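Local structure of interferon-inducible and double-stranded-dependent eIF-2kinase (Carassius auratus, 4KMF) at residues K19-T24 / E54-W59. The protein binds left-handed Z-DNA through the Zalpha domain described here and, as a PKR-like kinase, probably phosphorylates the translation initiation factor eIF2alpha. Numbering follows the deposited sequence.
Sequences KSIALT and EKPPVW. With nucleotides of chain B.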
ATOM      1  N   LYS A  19      11.850  21.937   0.344  1.00 25.12           N
ATOM      2  CA  LYS A  19      10.851  20.976   0.788  1.00 25.13           C
ATOM      3  C   LYS A  19       9.957  20.513  -0.364  1.00 23.58           C
ATOM      4  O   LYS A  19       9.578  21.297  -1.220  1.00 24.32           O
ATOM      5  CB  LYS A  19      10.080  21.529   1.985  1.00 25.17           C
ATOM      6  CG  LYS A  19       9.164  22.690   1.685  1.00 28.81           C
ATOM      7  CD  LYS A  19       8.712  23.374   2.991  1.00 32.64           C
ATOM      8  CE  LYS A  19       8.236  24.785   2.719  1.00 36.69           C
ATOM      9  NZ  LYS A  19       7.241  24.771   1.614  1.00 40.07           N
ATOM     10  N   SER A  20       9.681  19.214  -0.427  1.00 22.27           N
ATOM     11  CA  SER A  20       9.085  18.612  -1.617  1.00 21.44           C
ATOM     12  C   SER A  20       8.151  17.477  -1.229  1.00 20.68           C
ATOM     13  O   SER A  20       8.379  16.821  -0.225  1.00 20.21           O
ATOM     14  CB  SER A  20      10.181  18.073  -2.553  1.00 21.32           C
ATOM     15  OG  SER A  20      11.076  19.119  -2.965  1.00 22.13           O
ATOM     16  N   ILE A  21       7.098  17.256  -2.009  1.00 20.72           N
ATOM     17  CA  ILE A  21       6.278  16.065  -1.811  1.00 20.21           C
ATOM     18  C   ILE A  21       6.923  14.880  -2.540  1.00 19.19           C
ATOM     19  O   ILE A  21       7.757  15.078  -3.431  1.00 19.18           O
ATOM     20  CB  ILE A  21       4.801  16.294  -2.235  1.00 20.43           C
ATOM     21  CG1 ILE A  21       4.700  16.534  -3.751  1.00 21.46           C
ATOM     22  CG2 ILE A  21       4.239  17.474  -1.449  1.00 22.32           C
ATOM     23  CD1 ILE A  21       3.280  16.318  -4.341  1.00 23.07           C
ATOM     24  N   ALA A  22       6.564  13.653  -2.154  1.00 19.00           N
ATOM     25  CA  ALA A  22       7.151  12.449  -2.738  1.00 19.18           C
ATOM     26  C   ALA A  22       7.022  12.392  -4.257  1.00 19.85           C
ATOM     27  O   ALA A  22       7.935  11.948  -4.930  1.00 20.05           O
ATOM     28  CB  ALA A  22       6.530  11.190  -2.131  1.00 18.47           C
ATOM     29  N   LEU A  23       5.894  12.849  -4.793  1.00 21.55           N
ATOM     30  CA  LEU A  23       5.628  12.722  -6.220  1.00 23.26           C
ATOM     31  C   LEU A  23       6.665  13.528  -6.990  1.00 22.40           C
ATOM     32  O   LEU A  23       7.211  13.067  -7.964  1.00 23.45           O
ATOM     33  CB  LEU A  23       4.197  13.156  -6.537  1.00 24.56           C
ATOM     34  CG  LEU A  23       3.721  12.687  -7.908  1.00 28.45           C
ATOM     35  CD1 LEU A  23       2.545  11.742  -7.722  1.00 35.49           C
ATOM     36  CD2 LEU A  23       3.343  13.884  -8.794  1.00 32.63           C
ATOM     37  N   THR A  24       6.993  14.706  -6.504  1.00 22.51           N
ATOM     38  CA  THR A  24       8.038  15.515  -7.139  1.00 22.16           C
ATOM     39  C   THR A  24       9.457  14.893  -7.119  1.00 21.11           C
ATOM     40  O   THR A  24      10.180  14.906  -8.115  1.00 21.47           O
ATOM     41  CB  THR A  24       8.064  16.842  -6.461  1.00 22.34           C
ATOM     42  OG1 THR A  24       6.762  17.415  -6.597  1.00 24.63           O
ATOM     43  CG2 THR A  24       9.100  17.751  -7.100  1.00 23.92           C
ATOM     44  N   GLU A  54       1.137  16.876   6.505  1.00 25.42           N
ATOM     45  CA  GLU A  54       0.152  17.269   5.557  1.00 23.83           C
ATOM     46  C   GLU A  54      -0.217  16.042   4.724  1.00 22.90           C
ATOM     47  O   GLU A  54       0.453  15.024   4.786  1.00 22.60           O
ATOM     48  CB  GLU A  54       0.690  18.375   4.694  1.00 23.35           C
ATOM     49  CG  GLU A  54       0.718  19.696   5.416  1.00 24.18           C
ATOM     50  CD  GLU A  54       1.615  20.719   4.725  1.00 27.37           C
ATOM     51  OE1 GLU A  54       1.103  21.776   4.279  1.00 30.00           O
ATOM     52  OE2 GLU A  54       2.830  20.469   4.614  1.00 27.45           O
ATOM     53  N   LYS A  55      -1.297  16.141   3.961  1.00 22.11           N
ATOM     54  CA  LYS A  55      -1.659  15.114   2.974  1.00 23.24           C
ATOM     55  C   LYS A  55      -1.805  15.846   1.640  1.00 23.92           C
ATOM     56  O   LYS A  55      -2.767  16.587   1.467  1.00 25.63           O
ATOM     57  CB  LYS A  55      -2.970  14.414   3.377  1.00 22.21           C
ATOM     58  CG  LYS A  55      -2.856  13.639   4.663  1.00 22.06           C
ATOM     59  CD  LYS A  55      -4.204  13.024   5.142  1.00 22.88           C
ATOM     60  CE  LYS A  55      -4.032  12.500   6.533  1.00 24.14           C
ATOM     61  NZ  LYS A  55      -5.274  11.881   7.049  1.00 23.23           N
ATOM     62  N   PRO A  56      -0.845  15.663   0.698  1.00 23.83           N
ATOM     63  CA  PRO A  56       0.339  14.804   0.796  1.00 23.90           C
ATOM     64  C   PRO A  56       1.427  15.362   1.732  1.00 22.96           C
ATOM     65  O   PRO A  56       1.549  16.576   1.871  1.00 22.91           O
ATOM     66  CB  PRO A  56       0.869  14.774  -0.651  1.00 23.34           C
ATOM     67  CG  PRO A  56       0.420  16.059  -1.239  1.00 25.41           C
ATOM     68  CD  PRO A  56      -0.913  16.353  -0.607  1.00 24.92           C
ATOM     69  N   PRO A  57       2.200  14.480   2.380  1.00 22.41           N
ATOM     70  CA  PRO A  57       3.287  14.964   3.250  1.00 21.61           C
ATOM     71  C   PRO A  57       4.348  15.707   2.472  1.00 20.70           C
ATOM     72  O   PRO A  57       4.685  15.321   1.338  1.00 20.59           O
ATOM     73  CB  PRO A  57       3.887  13.684   3.846  1.00 22.91           C
ATOM     74  CG  PRO A  57       2.915  12.547   3.475  1.00 23.14           C
ATOM     75  CD  PRO A  57       2.123  13.006   2.303  1.00 22.26           C
ATOM     76  N   VAL A  58       4.855  16.771   3.087  1.00 19.99           N
ATOM     77  CA  VAL A  58       5.952  17.570   2.538  1.00 19.84           C
ATOM     78  C   VAL A  58       7.219  17.173   3.295  1.00 19.83           C
ATOM     79  O   VAL A  58       7.216  17.072   4.543  1.00 21.88           O
ATOM     80  CB  VAL A  58       5.643  19.073   2.661  1.00 19.93           C
ATOM     81  CG1 VAL A  58       6.847  19.916   2.264  1.00 21.00           C
ATOM     82  CG2 VAL A  58       4.425  19.417   1.823  1.00 20.44           C
ATOM     83  N   TRP A  59       8.288  16.888   2.555  1.00 18.77           N
ATOM     84  CA  TRP A  59       9.503  16.327   3.156  1.00 18.67           C
ATOM     85  C   TRP A  59      10.586  17.367   3.109  1.00 19.51           C
ATOM     86  O   TRP A  59      10.674  18.126   2.124  1.00 19.76           O
ATOM     87  CB  TRP A  59       9.961  15.115   2.371  1.00 17.71           C
ATOM     88  CG  TRP A  59       9.002  13.969   2.503  1.00 16.36           C
ATOM     89  CD1 TRP A  59       7.930  13.679   1.684  1.00 16.11           C
ATOM     90  CD2 TRP A  59       9.032  12.959   3.512  1.00 17.49           C
ATOM     91  NE1 TRP A  59       7.278  12.552   2.149  1.00 16.54           N
ATOM     92  CE2 TRP A  59       7.938  12.089   3.261  1.00 15.94           C
ATOM     93  CE3 TRP A  59       9.885  12.703   4.629  1.00 15.38           C
ATOM     94  CZ2 TRP A  59       7.677  10.954   4.074  1.00 19.65           C
ATOM     95  CZ3 TRP A  59       9.634  11.582   5.426  1.00 15.78           C
ATOM     96  CH2 TRP A  59       8.534  10.715   5.136  1.00 17.14           C
TER
ATOM     97  P    DG B   3      -2.179  12.125  -0.171  1.00 18.63           P
ATOM     98  OP1  DG B   3      -2.834  13.442  -0.246  1.00 21.02           O
ATOM     99  OP2  DG B   3      -1.073  11.858  -1.131  1.00 20.24           O
ATOM    100  O5'  DG B   3      -1.662  11.861   1.333  1.00 19.17           O
ATOM    101  C5'  DG B   3      -1.032  10.634   1.626  1.00 17.28           C
ATOM    102  C4'  DG B   3      -0.749  10.478   3.111  1.00 18.28           C
ATOM    103  O4'  DG B   3      -1.995  10.334   3.831  1.00 16.16           O
ATOM    104  C3'  DG B   3      -0.025   9.166   3.359  1.00 18.25           C
ATOM    105  O3'  DG B   3       1.394   9.412   3.348  1.00 18.03           O
ATOM    106  C2'  DG B   3      -0.495   8.686   4.728  1.00 19.17           C
ATOM    107  C1'  DG B   3      -1.825   9.403   4.922  1.00 17.90           C
ATOM    108  N9   DG B   3      -3.008   8.584   4.861  1.00 17.55           N
ATOM    109  C8   DG B   3      -4.021   8.543   5.784  1.00 16.71           C
ATOM    110  N7   DG B   3      -5.002   7.745   5.403  1.00 17.55           N
ATOM    111  C5   DG B   3      -4.613   7.249   4.161  1.00 18.32           C
ATOM    112  C6   DG B   3      -5.278   6.367   3.260  1.00 18.41           C
ATOM    113  O6   DG B   3      -6.382   5.785   3.400  1.00 21.00           O
ATOM    114  N1   DG B   3      -4.522   6.130   2.112  1.00 17.94           N
ATOM    115  C2   DG B   3      -3.299   6.690   1.824  1.00 16.69           C
ATOM    116  N2   DG B   3      -2.709   6.326   0.666  1.00 16.43           N
ATOM    117  N3   DG B   3      -2.679   7.536   2.656  1.00 16.09           N
ATOM    118  C4   DG B   3      -3.381   7.772   3.807  1.00 16.88           C
ATOM    119  P    DC B   2      -7.338  10.555   4.188  1.00 21.88           P
ATOM    120  OP1  DC B   2      -8.388   9.959   3.348  1.00 21.56           O
ATOM    121  OP2  DC B   2      -7.098   9.990   5.532  1.00 21.38           O
ATOM    122  O5'  DC B   2      -5.913  10.619   3.480  1.00 18.70           O
ATOM    123  C5'  DC B   2      -5.829  11.195   2.198  1.00 18.77           C
ATOM    124  C4'  DC B   2      -4.738  10.473   1.435  1.00 17.67           C
ATOM    125  O4'  DC B   2      -5.089   9.088   1.280  1.00 19.36           O
ATOM    126  C3'  DC B   2      -4.569  11.059   0.047  1.00 17.86           C
ATOM    127  O3'  DC B   2      -3.212  10.957  -0.408  1.00 18.50           O
ATOM    128  C2'  DC B   2      -5.523  10.215  -0.778  1.00 18.76           C
ATOM    129  C1'  DC B   2      -5.322   8.857  -0.101  1.00 17.53           C
ATOM    130  N1   DC B   2      -6.513   8.015  -0.238  1.00 19.07           N
ATOM    131  C2   DC B   2      -6.718   7.383  -1.467  1.00 17.02           C
ATOM    132  O2   DC B   2      -5.875   7.571  -2.352  1.00 19.86           O
ATOM    133  N3   DC B   2      -7.833   6.617  -1.631  1.00 16.02           N
ATOM    134  C4   DC B   2      -8.706   6.472  -0.608  1.00 18.67           C
ATOM    135  N4   DC B   2      -9.769   5.664  -0.787  1.00 19.27           N
ATOM    136  C5   DC B   2      -8.504   7.112   0.661  1.00 16.79           C
ATOM    137  C6   DC B   2      -7.410   7.864   0.791  1.00 18.05           C
TER
HETATM  138  O   HOH W   1       4.547  13.145  -0.179  1.00 21.25           O
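An antiparallel strand pairing in the winged helix-turn-helix Zalpha domain joins the short edge strand 20-21 to strand 58-61 of the beta-wing, next to the wing loop that meets the Z-DNA backbone. Ser-20 and Trp-59 form a hydrogen-bonded pair: Ser-20 N donates to Trp-59 O at 2.9 Å, in the plane of that carbonyl, and Trp-59 N returns a bond to Ser-20 O at 2.8 Å from above the carbonyl plane. Their side chains lie on the same face of the sheet, the one turned to the helices. Small Ser-20 fits against helix 2-17, its hydroxyl bonded to Gly-18 O, while the broad indole of Trp-59 reaches helix 33-45 and meets Tyr-41 edge-to-face.

On the other face, beta-branched Ile-21 and Val-58 cross obliquely, Ile-21 CG2 lying 3.8 Å from Val-58 CG2. The other branch, Val-58 CG1, is anti to its backbone N (chi1 173°) and packs 3.6 Å from Lys-19 CB, so the lysine's aliphatic root adds to the apolar patch.

Ile-21 occupies the N-cap position of helix 22-29, and from here the chains diverge. The peptide bond before Pro-56 is cis, which probably helps to bring the loop against the DNA, where Pro-56 and Pro-57, whose rings restrict the backbone, pack on the sugar-phosphate of DG3 of chain B. Extended Lys-55 runs along the same backbone, and its NZ donates to OP2 of DC2 of chain B at 3.0 Å. Between the diverging chains one water bridges the backbones, accepting from Ala-22 N at 2.9 Å and donating to Pro-57 O at 2.7 Å.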